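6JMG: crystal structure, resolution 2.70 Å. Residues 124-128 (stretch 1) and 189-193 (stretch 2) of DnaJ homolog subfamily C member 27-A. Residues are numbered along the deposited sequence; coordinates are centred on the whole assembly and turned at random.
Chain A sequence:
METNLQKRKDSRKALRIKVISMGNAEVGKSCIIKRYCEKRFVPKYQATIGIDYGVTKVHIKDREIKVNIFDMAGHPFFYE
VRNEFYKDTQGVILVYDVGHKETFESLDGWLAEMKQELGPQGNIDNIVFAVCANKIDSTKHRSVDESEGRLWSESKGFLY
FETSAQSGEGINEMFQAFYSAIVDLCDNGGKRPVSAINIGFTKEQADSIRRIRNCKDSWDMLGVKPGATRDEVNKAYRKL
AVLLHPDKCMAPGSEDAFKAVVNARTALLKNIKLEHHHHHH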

ATOM      1  N   ILE A 124      -1.449   4.363   0.383  1.00101.90           N
ATOM      2  CA  ILE A 124      -0.613   3.242   0.790  1.00 84.35           C
ATOM      3  C   ILE A 124       0.247   2.862  -0.404  1.00 81.41           C
ATOM      4  O   ILE A 124       1.033   1.909  -0.341  1.00 80.31           O
ATOM      5  CB  ILE A 124      -1.429   2.028   1.288  1.00 73.27           C
ATOM      6  CG1 ILE A 124      -2.093   1.310   0.130  1.00 67.06           C
ATOM      7  CG2 ILE A 124      -2.485   2.413   2.352  1.00 70.93           C
ATOM      8  CD1 ILE A 124      -2.623  -0.041   0.516  1.00 70.04           C
ATOM      9  N   ASP A 125       0.122   3.618  -1.498  1.00 82.80           N
ATOM     10  CA  ASP A 125       0.925   3.325  -2.675  1.00 91.97           C
ATOM     11  C   ASP A 125       2.346   3.819  -2.534  1.00 78.89           C
ATOM     12  O   ASP A 125       3.211   3.375  -3.290  1.00 78.77           O
ATOM     13  CB  ASP A 125       0.309   3.938  -3.935  1.00107.35           C
ATOM     14  CG  ASP A 125      -0.355   2.907  -4.822  1.00115.45           C
ATOM     15  OD1 ASP A 125      -0.838   1.879  -4.296  1.00119.79           O
ATOM     16  OD2 ASP A 125      -0.387   3.127  -6.051  1.00115.62           O
ATOM     17  N   ASN A 126       2.609   4.713  -1.585  1.00 72.70           N
ATOM     18  CA  ASN A 126       3.971   5.110  -1.274  1.00 82.63           C
ATOM     19  C   ASN A 126       4.549   4.313  -0.111  1.00 79.91           C
ATOM     20  O   ASN A 126       5.537   4.732   0.503  1.00 79.41           O
ATOM     21  CB  ASN A 126       4.023   6.608  -0.982  1.00 91.23           C
ATOM     22  CG  ASN A 126       3.613   7.431  -2.168  1.00 95.05           C
ATOM     23  OD1 ASN A 126       3.784   7.010  -3.316  1.00101.20           O
ATOM     24  ND2 ASN A 126       3.069   8.614  -1.908  1.00 94.48           N
ATOM     25  N   ILE A 127       3.956   3.167   0.187  1.00 70.86           N
ATOM     26  CA  ILE A 127       4.414   2.279   1.234  1.00 63.67           C
ATOM     27  C   ILE A 127       4.762   0.944   0.598  1.00 65.16           C
ATOM     28  O   ILE A 127       3.990   0.422  -0.211  1.00 69.05           O
ATOM     29  CB  ILE A 127       3.342   2.106   2.318  1.00 59.41           C
ATOM     30  CG1 ILE A 127       2.974   3.475   2.881  1.00 46.83           C
ATOM     31  CG2 ILE A 127       3.858   1.178   3.414  1.00 61.37           C
ATOM     32  CD1 ILE A 127       1.798   3.454   3.851  1.00 45.04           C
ATOM     33  N   VAL A 128       5.910   0.397   0.977  1.00 58.59           N
ATOM     34  CA  VAL A 128       6.325  -0.925   0.536  1.00 53.54           C
ATOM     35  C   VAL A 128       5.707  -1.986   1.437  1.00 58.75           C
ATOM     36  O   VAL A 128       5.855  -1.946   2.666  1.00 61.01           O
ATOM     37  CB  VAL A 128       7.848  -1.030   0.543  1.00 56.45           C
ATOM     38  CG1 VAL A 128       8.262  -2.477   0.283  1.00 56.77           C
ATOM     39  CG2 VAL A 128       8.443  -0.059  -0.474  1.00 62.84           C
ATOM     40  N   GLY A 189      12.263  10.347  -2.873  1.00 68.42           N
ATOM     41  CA  GLY A 189      11.561  11.271  -1.999  1.00 67.24           C
ATOM     42  C   GLY A 189      10.434  10.674  -1.188  1.00 83.87           C
ATOM     43  O   GLY A 189       9.602  11.413  -0.656  1.00 92.46           O
ATOM     44  N   GLY A 190      10.396   9.357  -1.037  1.00 82.99           N
ATOM     45  CA  GLY A 190       9.275   8.769  -0.350  1.00 74.92           C
ATOM     46  C   GLY A 190       8.038   8.672  -1.203  1.00 77.12           C
ATOM     47  O   GLY A 190       6.941   8.519  -0.658  1.00 80.98           O
ATOM     48  N   LYS A 191       8.182   8.788  -2.524  1.00 77.44           N
ATOM     49  CA  LYS A 191       7.110   8.561  -3.487  1.00 85.79           C
ATOM     50  C   LYS A 191       7.401   7.269  -4.237  1.00 92.82           C
ATOM     51  O   LYS A 191       8.568   6.938  -4.483  1.00 95.94           O
ATOM     52  CB  LYS A 191       6.993   9.730  -4.478  1.00 89.58           C
ATOM     53  CG  LYS A 191       7.092  11.127  -3.838  1.00 95.73           C
ATOM     54  CD  LYS A 191       5.876  11.453  -2.962  1.00 96.30           C
ATOM     55  CE  LYS A 191       6.291  12.116  -1.662  1.00 96.71           C
ATOM     56  NZ  LYS A 191       5.148  12.351  -0.736  1.00 98.30           N
ATOM     57  N   ARG A 192       6.347   6.526  -4.590  1.00 91.73           N
ATOM     58  CA  ARG A 192       6.556   5.199  -5.159  1.00 98.91           C
ATOM     59  C   ARG A 192       7.389   5.318  -6.443  1.00105.84           C
ATOM     60  O   ARG A 192       7.003   6.060  -7.351  1.00113.36           O
ATOM     61  CB  ARG A 192       5.240   4.489  -5.477  1.00 98.19           C
ATOM     62  CG  ARG A 192       5.445   3.132  -6.192  1.00 98.33           C
ATOM     63  CD  ARG A 192       4.135   2.342  -6.422  1.00108.91           C
ATOM     64  NE  ARG A 192       3.631   1.677  -5.216  1.00116.35           N
ATOM     65  CZ  ARG A 192       3.608   0.357  -5.039  1.00112.87           C
ATOM     66  NH1 ARG A 192       4.062  -0.444  -5.992  1.00101.21           N
ATOM     67  NH2 ARG A 192       3.130  -0.162  -3.908  1.00112.31           N
ATOM     68  N   PRO A 193       8.498   4.605  -6.539  1.00102.64           N
ATOM     69  CA  PRO A 193       9.320   4.717  -7.749  1.00101.71           C
ATOM     70  C   PRO A 193       8.532   4.226  -8.942  1.00108.76           C
ATOM     71  O   PRO A 193       7.760   3.271  -8.840  1.00101.45           O
ATOM     72  CB  PRO A 193      10.521   3.816  -7.446  1.00 93.53           C
ATOM     73  CG  PRO A 193      10.002   2.831  -6.485  1.00 98.32           C
ATOM     74  CD  PRO A 193       9.014   3.579  -5.629  1.00105.02           C
TER

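Two loop-rich stretches of one chain, at least 64 residues apart in sequence where they touch, meet over a small contact that buries 256 Å² in total. The backbones come closest at N126 and R192, whose CA atoms lie 4.7 Å apart, and these two residues also give up the most surface. I124 and D125 are in 3-10 conformation, and the hydrogen bond from I127 N to I124 O (3.2 Å) closes a turn. Stretch 2 has no regular secondary structure, so its polar backbone groups are not paired by a helix or sheet of its own.

One of these groups is met by N126. Its CA-to-CB bond points sideways, but with chi1 at -62° (m) and chi2 at -28° the amide end comes nearer to stretch 2, and N126 OD1 accepts a hydrogen bond from R192 N at 2.9 Å (angle 148°). The side chain thus stands in for a backbone carbonyl. This pose also places N126 OD1 3.7 Å from K191 CA, while N126 CB, set by the backbone, lies 3.5 Å from G190 O, so the asparagine packs along three consecutive residues.

R192 answers with its own side chain. Its CA-to-CB bond also runs sideways; chi1 (175°) and chi2 (175°) are both t, carrying the chain out in extended form, and chi3 at -77° (m) then turns the chain at the CG-CD bond, and chi4 at -111° sets the guanidinium plane. R192 NE donates to D125 O at 2.6 Å with an angle of 161°, a short, nearly straight bond in which the carbonyl lies at the guanidinium edge, near its plane, where an N-H can point at it. R192 NH1 and NH2 are hydrogen-bonded elsewhere in the structure.

The carboxylate of D125 does not make a salt bridge with R192. Its chi1, -105°, falls between wells, and D125 OD2 stays 4.4 Å from R192 NE, well out of the guanidinium plane; opposite charges lie near each other, but no N-H points at the oxygen. It is therefore the backbone of D125, not its acid group, that bonds the arginine.

K191 directs its CA-to-CB bond away, with chi1 and chi2 both m, yet K191 CD passes 4.1 Å from N126 ND2, a loose packing contact. G190, at phi/psi 78/17, adopts a backbone shape in which a CB would jam against the preceding carbonyl O; that local strain, rather than stretch 1, calls for glycine. The CA-to-CB bonds of I124 and I127 point away from stretch 2, and both residues are buried.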